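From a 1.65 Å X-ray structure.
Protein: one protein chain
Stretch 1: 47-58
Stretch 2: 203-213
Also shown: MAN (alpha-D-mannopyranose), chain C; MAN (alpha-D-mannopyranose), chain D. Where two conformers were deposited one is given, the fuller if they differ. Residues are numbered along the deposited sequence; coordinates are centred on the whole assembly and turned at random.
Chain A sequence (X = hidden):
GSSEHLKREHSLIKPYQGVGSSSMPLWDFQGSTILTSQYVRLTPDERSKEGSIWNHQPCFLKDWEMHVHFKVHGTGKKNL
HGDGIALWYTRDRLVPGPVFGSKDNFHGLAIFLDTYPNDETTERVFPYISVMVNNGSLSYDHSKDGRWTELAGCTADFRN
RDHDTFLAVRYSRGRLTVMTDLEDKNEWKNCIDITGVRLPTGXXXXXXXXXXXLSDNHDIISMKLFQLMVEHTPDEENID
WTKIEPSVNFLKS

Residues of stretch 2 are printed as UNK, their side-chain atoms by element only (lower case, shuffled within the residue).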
# COMPACT_ATOMS: atom_id res chain seq x y z
N ARG A 47 -3.95 -18.70 -10.10
CA ARG A 47 -4.94 -18.70 -9.03
C ARG A 47 -4.32 -19.05 -7.68
O ARG A 47 -3.27 -19.70 -7.60
CB ARG A 47 -6.07 -19.68 -9.40
CG ARG A 47 -6.88 -19.18 -10.56
CD ARG A 47 -8.00 -20.10 -10.96
NE ARG A 47 -7.46 -21.40 -11.31
CZ ARG A 47 -8.22 -22.44 -11.66
NH1 ARG A 47 -9.54 -22.31 -11.70
NH2 ARG A 47 -7.65 -23.59 -11.95
N SER A 48 -4.98 -18.57 -6.62
CA SER A 48 -4.64 -18.92 -5.24
C SER A 48 -3.19 -18.65 -4.88
O SER A 48 -2.47 -19.53 -4.39
CB SER A 48 -5.03 -20.39 -4.95
OG SER A 48 -6.44 -20.53 -5.10
N LYS A 49 -2.76 -17.40 -5.11
CA LYS A 49 -1.41 -16.95 -4.76
C LYS A 49 -1.49 -15.80 -3.76
O LYS A 49 -2.43 -15.01 -3.78
CB LYS A 49 -0.64 -16.47 -5.99
CG LYS A 49 -0.53 -17.50 -7.13
CD LYS A 49 0.49 -18.57 -6.81
CE LYS A 49 0.49 -19.64 -7.90
NZ LYS A 49 1.21 -20.86 -7.46
N GLU A 50 -0.49 -15.74 -2.88
CA GLU A 50 -0.34 -14.61 -1.96
C GLU A 50 1.12 -14.31 -1.80
O GLU A 50 1.92 -15.19 -1.45
CB GLU A 50 -0.98 -14.94 -0.61
CG GLU A 50 -2.51 -14.93 -0.73
CD GLU A 50 -3.27 -15.47 0.47
OE1 GLU A 50 -2.67 -16.03 1.42
OE2 GLU A 50 -4.51 -15.34 0.44
N GLY A 51 1.50 -13.05 -2.07
CA GLY A 51 2.93 -12.69 -1.97
C GLY A 51 3.06 -11.34 -1.31
O GLY A 51 2.16 -10.52 -1.41
N SER A 52 4.19 -11.11 -0.65
CA SER A 52 4.41 -9.82 -0.02
C SER A 52 5.88 -9.46 -0.06
O SER A 52 6.74 -10.31 -0.35
CB SER A 52 3.91 -9.84 1.42
OG SER A 52 4.73 -10.63 2.27
N ILE A 53 6.16 -8.19 0.23
CA ILE A 53 7.52 -7.70 0.47
C ILE A 53 7.44 -6.80 1.71
O ILE A 53 6.44 -6.10 1.93
CB ILE A 53 8.12 -6.91 -0.75
CG1 ILE A 53 7.23 -5.73 -1.18
CG2 ILE A 53 8.37 -7.83 -1.94
CD1 ILE A 53 7.91 -4.82 -2.21
N TRP A 54 8.46 -6.87 2.55
CA TRP A 54 8.46 -6.15 3.81
C TRP A 54 9.82 -5.49 4.01
O TRP A 54 10.85 -6.14 3.91
CB TRP A 54 8.09 -7.07 4.97
CG TRP A 54 6.61 -7.39 4.93
CD1 TRP A 54 6.01 -8.51 4.40
CD2 TRP A 54 5.56 -6.55 5.41
NE1 TRP A 54 4.63 -8.42 4.55
CE2 TRP A 54 4.33 -7.22 5.15
CE3 TRP A 54 5.53 -5.29 6.03
CZ2 TRP A 54 3.08 -6.67 5.50
CZ3 TRP A 54 4.28 -4.74 6.39
CH2 TRP A 54 3.08 -5.43 6.11
N ASN A 55 9.80 -4.19 4.29
CA ASN A 55 11.05 -3.42 4.49
C ASN A 55 11.70 -3.89 5.78
O ASN A 55 11.01 -4.20 6.75
CB ASN A 55 10.64 -1.93 4.52
CG ASN A 55 11.79 -0.94 4.40
OD1 ASN A 55 11.70 0.14 4.99
ND2 ASN A 55 12.82 -1.23 3.60
N HIS A 56 13.04 -3.98 5.79
CA HIS A 56 13.78 -4.46 6.96
C HIS A 56 13.68 -3.56 8.19
O HIS A 56 13.53 -4.05 9.31
CB HIS A 56 15.27 -4.57 6.61
CG HIS A 56 15.63 -5.84 5.91
ND1 HIS A 56 16.89 -6.40 6.01
CD2 HIS A 56 14.91 -6.67 5.12
CE1 HIS A 56 16.93 -7.51 5.31
NE2 HIS A 56 15.75 -7.70 4.75
N GLN A 57 13.81 -2.25 7.98
CA GLN A 57 13.93 -1.32 9.09
C GLN A 57 12.62 -0.59 9.34
O GLN A 57 12.01 -0.09 8.38
CB GLN A 57 15.02 -0.30 8.78
CG GLN A 57 16.44 -0.91 8.74
CD GLN A 57 16.77 -1.68 10.01
OE1 GLN A 57 16.84 -1.10 11.10
NE2 GLN A 57 16.95 -3.00 9.88
N PRO A 58 12.22 -0.46 10.62
CA PRO A 58 11.05 0.37 10.93
C PRO A 58 11.29 1.81 10.48
O PRO A 58 12.44 2.28 10.52
CB PRO A 58 10.95 0.33 12.46
CG PRO A 58 11.82 -0.79 12.91
CD PRO A 58 12.84 -1.04 11.82
N UNK A 203 6.69 1.85 12.54
CA UNK A 203 6.00 0.80 11.79
C UNK A 203 6.78 0.44 10.51
O UNK A 203 7.74 1.14 10.14
c UNK A 203 3.92 0.65 13.86
c UNK A 203 4.56 1.24 11.47
c UNK A 203 2.97 0.44 14.88
c UNK A 203 1.60 0.60 14.59
c UNK A 203 2.15 1.19 12.32
c UNK A 203 1.20 1.00 13.32
o UNK A 203 0.65 0.42 15.56
c UNK A 203 3.54 1.01 12.58
N UNK A 204 6.37 -0.64 9.83
CA UNK A 204 7.05 -1.15 8.63
C UNK A 204 6.29 -0.89 7.35
O UNK A 204 5.08 -1.10 7.29
c UNK A 204 10.37 -3.51 10.74
c UNK A 204 9.53 -3.16 9.69
c UNK A 204 7.24 -2.69 8.75
c UNK A 204 8.14 -3.08 9.88
c UNK A 204 8.45 -3.76 12.17
c UNK A 204 7.62 -3.40 11.12
c UNK A 204 9.81 -3.81 11.98
o UNK A 204 10.63 -4.17 13.03
N UNK A 205 7.00 -0.46 6.30
CA UNK A 205 6.38 -0.42 4.99
C UNK A 205 6.39 -1.81 4.37
O UNK A 205 7.37 -2.55 4.47
c UNK A 205 6.83 2.00 4.42
c UNK A 205 7.09 0.57 4.05
c UNK A 205 7.82 2.76 5.07
c UNK A 205 7.55 4.10 5.42
c UNK A 205 5.32 3.88 4.49
c UNK A 205 6.30 4.64 5.12
c UNK A 205 5.60 2.56 4.15
N UNK A 206 5.29 -2.13 3.72
CA UNK A 206 5.16 -3.42 3.01
C UNK A 206 4.22 -3.31 1.83
O UNK A 206 3.49 -2.32 1.68
N UNK A 207 4.23 -4.32 0.97
CA UNK A 207 3.25 -4.38 -0.12
C UNK A 207 2.92 -5.86 -0.28
O UNK A 207 3.78 -6.72 -0.07
c UNK A 207 3.82 -3.82 -1.45
N UNK A 208 1.67 -6.13 -0.64
CA UNK A 208 1.25 -7.50 -0.86
C UNK A 208 0.18 -7.58 -1.92
O UNK A 208 -0.43 -6.58 -2.33
c UNK A 208 0.77 -8.13 0.47
o UNK A 208 -0.41 -7.46 0.93
N UNK A 209 -0.04 -8.79 -2.42
CA UNK A 209 -1.12 -9.00 -3.36
C UNK A 209 -1.66 -10.39 -3.22
O UNK A 209 -0.97 -11.28 -2.72
c UNK A 209 -0.65 -8.77 -4.81
N UNK A 210 -2.90 -10.56 -3.65
CA UNK A 210 -3.51 -11.88 -3.60
C UNK A 210 -4.31 -12.15 -4.86
O UNK A 210 -4.80 -11.22 -5.51
N UNK A 211 -4.40 -13.44 -5.20
CA UNK A 211 -5.29 -13.95 -6.26
C UNK A 211 -6.08 -15.10 -5.62
O UNK A 211 -5.56 -15.75 -4.71
c UNK A 211 -4.48 -14.48 -7.50
o UNK A 211 -3.60 -15.52 -7.09
c UNK A 211 -3.65 -13.34 -8.11
N UNK A 212 -7.30 -15.31 -6.10
CA UNK A 212 -8.17 -16.40 -5.58
C UNK A 212 -8.58 -17.24 -6.76
O UNK A 212 -7.71 -17.81 -7.44
N UNK A 213 -9.88 -17.35 -7.00
CA UNK A 213 -10.39 -18.04 -8.19
C UNK A 213 -10.10 -17.20 -9.43
O UNK A 213 -10.22 -17.72 -10.57
o UNK A 213 -13.38 -19.08 -6.43
o UNK A 213 -11.45 -20.11 -6.67
c UNK A 213 -12.27 -19.22 -6.98
c UNK A 213 -11.89 -18.25 -8.08
C1 MAN C . -12.52 -16.85 -4.56
C2 MAN C . -12.31 -16.29 -3.16
C3 MAN C . -12.55 -14.77 -3.14
C4 MAN C . -11.77 -14.06 -4.25
C5 MAN C . -12.22 -14.67 -5.57
C6 MAN C . -11.56 -13.98 -6.77
O1 MAN C . -13.91 -16.99 -4.84
O2 MAN C . -10.99 -16.55 -2.76
O3 MAN C . -12.22 -14.25 -1.86
O4 MAN C . -11.99 -12.67 -4.26
O5 MAN C . -11.84 -16.04 -5.52
O6 MAN C . -10.18 -14.26 -6.79
C1 MAN D . -10.96 -17.57 -1.76
C2 MAN D . -9.75 -17.30 -0.87
C3 MAN D . -8.48 -17.49 -1.70
C4 MAN D . -8.47 -18.85 -2.39
C5 MAN D . -9.78 -19.11 -3.15
C6 MAN D . -9.89 -20.55 -3.68
O2 MAN D . -9.80 -18.22 0.21
O3 MAN D . -7.36 -17.32 -0.87
O4 MAN D . -7.38 -18.91 -3.26
O5 MAN D . -10.87 -18.89 -2.27
O6 MAN D . -11.19 -20.80 -4.21
O HOH W 1 -11.15 -20.14 -11.48
O HOH W 2 -5.50 -15.28 -1.98
O HOH W 3 9.75 0.40 6.81

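Position 203 carries one carbon leading to a six-carbon ring that bears an oxygen. The side chain points away from stretch 1, and contact is left to the backbone, whose O lies 3.5 Å from Pro58 CA. A ring with one oxygen is Tyr203.

Position 204 has the same inventory, one carbon, a six-carbon ring and one oxygen, but its ring comes nearer to stretch 1. Pro58 CB sits over one face, and the O of His56 lies at the edge. This is Tyr204; its CE2 is 3.7 Å from Pro58 CD, so the proline packs on the aromatic ring.

Position 205 shows one carbon and a six-carbon ring with no oxygen. The ring leads away from stretch 1, while the backbone does the pairing, Asn55 N donating to its O at 2.9 Å. This is Phe205. A water accepts from Phe205 N and donates to Asn55 OD1 and Gln57 O, tying the end of the ladder together.

Position 206 has no side-chain atoms. Its CA lies over the indole of Trp54, 3.9 Å from the centroid of the six-membered ring, a CH-pi contact. This is Gly206, and the absence is legible: an ideal CB would fall 2.4 Å from Trp54 CE3, a clash.

Position 207 has a single carbon, 3.9 Å from Ile53 CG1, and is Ala207. It exchanges two hydrogen bonds with Ile53: Ile53 N to Ala207 O at 2.8 Å, and Ala207 N to Ile53 O at 3.0 Å.

Position 208 has one carbon and one oxygen; its CB lies 3.7 Å from Ser52 CB. This is Ser208. The pair is non-hydrogen-bonded, its CA atoms approaching to 4.0 Å; both hydroxyls find partners elsewhere in the structure.

Position 209 again has one carbon. Opposite it is Gly51, whose N donates to its O at 3.1 Å and whose O accepts from its N at 3.0 Å. This is Ala209.

Position 210 has no side chain; its CA lies 3.3 Å from Lys49 O. This is Gly210. Unlike at Gly206, the coordinates leave room for a CB, so this contact does not explain the glycine.

Position 211 has one carbon carrying an oxygen and a carbon; the branch oxygen accepts from Lys49 N at 2.9 Å. This is Thr211, whose N donates to Lys49 O at 2.9 Å.

Position 212 is bare, and Ser48 N donates to its O at 3.0 Å. This is Gly212; an ideal CB would clash with O5 of the chain C mannose.

Position 213 has two carbons, the second with two oxygens; its backbone O lies 3.3 Å from Arg47 CD. This is Asp213. Its OD1 accepts from O6 of the chain D mannose at 2.6 Å and its OD2 from O1 of the chain C mannose at 2.7 Å.

The contact is an antiparallel ladder whose hydrogen-bonded pairs alternate with close, non-hydrogen-bonded ones. That backbone ladder holds the strands together; at 206 alone does the missing side chain matter to stretch 1, because a CB there would run into Trp54. A tyrosine–proline contact closes one end. At the other, Ser48 and Asp213 turn to sugar.

Stretch 2 (203-213) YYFGASAGTGD
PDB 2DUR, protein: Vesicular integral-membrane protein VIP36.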